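Local coordinates for protein cytosine-specific methyltransferase (Escherichia coli O157:H7 EDL933, PDB 3G7U) that probably catalyses transfer of a methyl group from S-adenosyl-L-methionine to carbon 5 of cytosine in DNA, at residues Y198-I203 and S253-T258; A269-G274 and R309-Y314. All blocks are in the same frame, centred on the assembly; numbering follows the deposited sequence. Where two conformers were deposited one is given.

In the fold
Both contacts probably lie in the smaller, target-recognising part expected of a DNA cytosine-C5 methyltransferase, away from the predicted nucleophile Cys81 in the catalytic part. Interaction 1 closes in sequence before interaction 2 opens; their centres are 16 Å apart and their nearest atoms about 6 Å apart, without touching. The two lie on the same side of the chain centre, with their centres about 21 Å and 25 Å from it. His315 bridges them: its NE2 bonds Asp202 OD1 of residues 198-203, while its backbone N bonds ND1 of His312 in residues 309-314.

Interaction 1: residues Y198-I203 and S253-T258; sequences YGLPDI and SGCTGT
Just ahead of a two-stranded parallel sheet, formed by strands 205-207 and 256-258, the loop carrying Leu200 and Pro201 meets the thiol of Cys255. The sulfur is received by two apolar groups from different directions. CG of Pro201 is 4.2 Å from Cys255 SG, and CD of the same proline is about as near, so the thiol lies alongside the CG-CD edge of the pyrrolidine ring. CB of Cys255 is also about 4.2 Å from Pro201 CG. From another side of the sulfur, Leu200 brings up one methyl, CD2, to 4.4 Å from Cys255 SG. With chi2 at 168°, CD1 of Leu200 extends away from the sulfur and leaves CD2 as the touching branch.

Cys255 sits at the centre of an inverse gamma turn, closed by a weak hydrogen bond from Thr256 N to Gly254 O (3.1 Å). This kink turns the chain into strand 256-258, where Gly257 makes backbone bonds to Asp205 and Asn207 of the partner strand. The contact thus joins the entrances to both strands of the small sheet, in a region consistent with the target-recognition domain of this family. Helix 321-328 packs on Leu200 through Arg322, Glu323 and Arg326, and Arg216 touches both Pro201 and Cys255.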
# COMPACT_ATOMS: atom_id res chain seq x y z
N TYR A 198 17.15 6.98 7.68
CA TYR A 198 17.77 7.84 8.69
C TYR A 198 17.34 7.48 10.09
O TYR A 198 16.12 7.39 10.37
CB TYR A 198 17.42 9.33 8.48
CG TYR A 198 17.77 10.17 9.71
CD1 TYR A 198 19.09 10.58 9.91
CD2 TYR A 198 16.82 10.47 10.69
CE1 TYR A 198 19.44 11.31 11.04
CE2 TYR A 198 17.17 11.18 11.83
CZ TYR A 198 18.50 11.59 11.98
OH TYR A 198 18.89 12.29 13.07
N GLY A 199 18.32 7.31 10.99
CA GLY A 199 18.03 7.27 12.44
C GLY A 199 17.62 5.92 13.01
O GLY A 199 17.38 5.77 14.21
N LEU A 200 17.55 4.91 12.15
CA LEU A 200 17.24 3.55 12.59
C LEU A 200 18.47 2.94 13.28
O LEU A 200 19.61 3.36 13.01
CB LEU A 200 16.80 2.70 11.37
CG LEU A 200 15.41 2.99 10.75
CD1 LEU A 200 15.28 2.29 9.41
CD2 LEU A 200 14.25 2.56 11.66
N PRO A 201 18.26 1.92 14.15
CA PRO A 201 19.42 1.33 14.84
C PRO A 201 20.45 0.67 13.92
O PRO A 201 20.08 -0.04 12.97
CB PRO A 201 18.80 0.31 15.80
CG PRO A 201 17.39 0.08 15.33
CD PRO A 201 16.97 1.38 14.63
N ASP A 202 21.74 0.90 14.20
CA ASP A 202 22.81 0.24 13.45
C ASP A 202 23.06 -1.19 13.90
O ASP A 202 23.63 -2.00 13.16
CB ASP A 202 24.12 1.04 13.58
CG ASP A 202 24.19 2.22 12.63
OD1 ASP A 202 23.83 2.06 11.43
OD2 ASP A 202 24.58 3.31 13.08
N ILE A 203 22.69 -1.47 15.15
CA ILE A 203 22.81 -2.82 15.72
C ILE A 203 21.42 -3.40 15.92
O ILE A 203 20.61 -2.83 16.66
CB ILE A 203 23.53 -2.83 17.09
CG1 ILE A 203 24.90 -2.13 17.03
CG2 ILE A 203 23.63 -4.26 17.64
CD1 ILE A 203 25.89 -2.75 16.09
N SER A 253 8.37 -0.72 16.02
CA SER A 253 8.43 -2.18 15.87
C SER A 253 9.14 -2.51 14.56
O SER A 253 9.37 -1.62 13.74
CB SER A 253 7.02 -2.80 15.87
OG SER A 253 6.25 -2.30 14.77
N GLY A 254 9.51 -3.79 14.39
CA GLY A 254 9.98 -4.34 13.12
C GLY A 254 11.44 -4.21 12.84
O GLY A 254 11.87 -4.41 11.70
N CYS A 255 12.25 -3.90 13.86
CA CYS A 255 13.67 -3.74 13.65
C CYS A 255 14.38 -5.08 13.92
O CYS A 255 15.20 -5.20 14.82
CB CYS A 255 14.24 -2.63 14.54
SG CYS A 255 13.49 -1.01 14.17
N THR A 256 14.01 -6.10 13.16
CA THR A 256 14.53 -7.43 13.37
C THR A 256 15.36 -7.86 12.18
O THR A 256 14.93 -7.76 11.02
CB THR A 256 13.39 -8.48 13.69
OG1 THR A 256 13.74 -9.79 13.21
CG2 THR A 256 12.09 -8.05 13.16
N GLY A 257 16.57 -8.31 12.47
CA GLY A 257 17.47 -8.72 11.42
C GLY A 257 17.38 -10.20 11.12
O GLY A 257 16.65 -10.92 11.77
N THR A 258 18.13 -10.62 10.11
CA THR A 258 18.24 -12.02 9.72
C THR A 258 19.68 -12.45 10.01
O THR A 258 20.63 -11.72 9.72
CB THR A 258 17.88 -12.17 8.25
OG1 THR A 258 16.52 -11.81 8.05
CG2 THR A 258 18.07 -13.63 7.76

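Interaction 2: residues A269-G274 and R309-Y314; sequences ASLSFG and RPIHPY
Phe273 meets Pro313 and Tyr314 through the CE1-CZ side of its ring. The carbonyl O of Pro313 lies in the plane of the Phe273 ring, at its edge, 3.3 Å from CE1. An aromatic edge carries a slight positive polarisation, so this placement of the oxygen is probably mildly favourable. Phe273 is turned to this position with CG anti to its carbonyl carbon (chi1 -58°).

The remaining contacts across the two loops are apolar. CZ of Phe273 touches CE1 of Tyr314 at 3.9 Å, the two rings meeting at a slant without stacking. CE1 of Phe273 also approaches CB of Pro313 (4.3 Å). Deeper in, Leu271 CD1 lies 4.3 Å from CG1 of Ile311 in one of the two conformers modelled for that isoleucine.

Hydrogen bonding shapes the 309-314 loop from within. Tyr314 N donates to ND1 of His312 at 3.2 Å, 23° out of the imidazole plane; together with the bond from His315, this fixes the rotation of the ring. Pro313 touches two aromatic rings, on adjacent sides: its CD lies over one face of His312, offset toward the rim, and its CB over the centre of one face of Tyr314.

Pro287 touches both Phe273 and Tyr314, while Arg284 binds the carbonyls of Leu271 and His312. Two irregular segments between helices 262-269 and 321-328 are thereby drawn together, consistent with the loop-rich target-recognition domain of cytosine-C5 methyltransferases.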
# COMPACT_ATOMS: atom_id res chain seq x y z
N ALA A 269 29.16 -7.58 2.25
CA ALA A 269 30.08 -6.47 2.55
C ALA A 269 30.84 -6.02 1.30
O ALA A 269 31.22 -4.86 1.20
CB ALA A 269 31.05 -6.86 3.65
N SER A 270 31.04 -6.95 0.36
CA SER A 270 31.85 -6.63 -0.80
C SER A 270 31.04 -6.01 -1.94
O SER A 270 31.60 -5.54 -2.93
CB SER A 270 32.62 -7.87 -1.26
OG SER A 270 33.61 -8.20 -0.29
N LEU A 271 29.71 -5.95 -1.78
CA LEU A 271 28.86 -5.39 -2.83
C LEU A 271 28.98 -3.87 -2.93
O LEU A 271 28.98 -3.15 -1.92
CB LEU A 271 27.39 -5.84 -2.65
CG LEU A 271 27.10 -7.33 -2.79
CD1 LEU A 271 25.64 -7.61 -2.47
CD2 LEU A 271 27.44 -7.87 -4.20
N SER A 272 29.14 -3.37 -4.14
CA SER A 272 29.07 -1.93 -4.36
C SER A 272 27.59 -1.54 -4.46
O SER A 272 26.73 -2.39 -4.72
CB SER A 272 29.83 -1.51 -5.63
OG SER A 272 31.24 -1.62 -5.48
N PHE A 273 27.29 -0.26 -4.24
CA PHE A 273 25.93 0.25 -4.41
C PHE A 273 25.30 -0.20 -5.74
O PHE A 273 25.94 -0.15 -6.80
CB PHE A 273 25.95 1.76 -4.32
CG PHE A 273 26.51 2.30 -3.03
CD1 PHE A 273 26.32 1.62 -1.83
CD2 PHE A 273 27.18 3.51 -3.00
CE1 PHE A 273 26.81 2.15 -0.62
CE2 PHE A 273 27.68 4.03 -1.81
CZ PHE A 273 27.50 3.34 -0.62
N GLY A 274 24.08 -0.71 -5.69
CA GLY A 274 23.40 -1.15 -6.90
C GLY A 274 23.77 -2.52 -7.40
O GLY A 274 23.13 -3.04 -8.34
N ARG A 309 15.18 -10.16 -0.91
CA ARG A 309 15.25 -8.93 -0.11
C ARG A 309 16.43 -8.06 -0.52
O ARG A 309 17.49 -8.57 -0.82
CB ARG A 309 15.32 -9.27 1.39
CG ARG A 309 13.97 -9.36 2.12
CD ARG A 309 13.07 -10.48 1.57
NE ARG A 309 12.40 -11.24 2.62
CZ ARG A 309 11.56 -12.24 2.39
NH1 ARG A 309 11.26 -12.60 1.15
NH2 ARG A 309 11.00 -12.88 3.41
N PRO A 310 16.24 -6.73 -0.54
CA PRO A 310 17.39 -5.87 -0.81
C PRO A 310 18.43 -5.97 0.29
O PRO A 310 18.09 -6.29 1.44
CB PRO A 310 16.80 -4.45 -0.77
CG PRO A 310 15.32 -4.67 -1.02
CD PRO A 310 15.00 -5.95 -0.38
N ILE A 311 19.68 -5.70 -0.05
CA ILE A 311 20.78 -5.62 0.91
C ILE A 311 20.94 -4.18 1.33
O ILE A 311 20.86 -3.25 0.49
CB ILE A 311 22.10 -6.14 0.26
CG1 ILE A 311 21.90 -7.54 -0.33
CG2 ILE A 311 23.30 -6.10 1.22
CD1 ILE A 311 21.40 -8.57 0.65
N HIS A 312 21.16 -3.98 2.62
CA HIS A 312 21.35 -2.67 3.18
C HIS A 312 22.59 -2.00 2.54
O HIS A 312 23.56 -2.71 2.22
CB HIS A 312 21.59 -2.85 4.67
CG HIS A 312 21.44 -1.59 5.45
ND1 HIS A 312 22.48 -0.70 5.61
CD2 HIS A 312 20.38 -1.07 6.10
CE1 HIS A 312 22.05 0.33 6.34
NE2 HIS A 312 20.79 0.12 6.66
N PRO A 313 22.55 -0.67 2.33
CA PRO A 313 23.66 -0.01 1.62
C PRO A 313 24.99 -0.04 2.37
O PRO A 313 26.06 -0.11 1.72
CB PRO A 313 23.17 1.43 1.46
CG PRO A 313 22.16 1.63 2.58
CD PRO A 313 21.48 0.30 2.68
N TYR A 314 24.91 0.01 3.70
CA TYR A 314 26.10 0.12 4.56
C TYR A 314 26.41 -1.17 5.35
O TYR A 314 27.58 -1.53 5.51
CB TYR A 314 25.94 1.31 5.49
CG TYR A 314 25.69 2.62 4.76
CD1 TYR A 314 26.49 3.01 3.67
CD2 TYR A 314 24.67 3.48 5.16
CE1 TYR A 314 26.26 4.23 3.01
CE2 TYR A 314 24.44 4.70 4.50
CZ TYR A 314 25.24 5.06 3.44
OH TYR A 314 24.99 6.26 2.80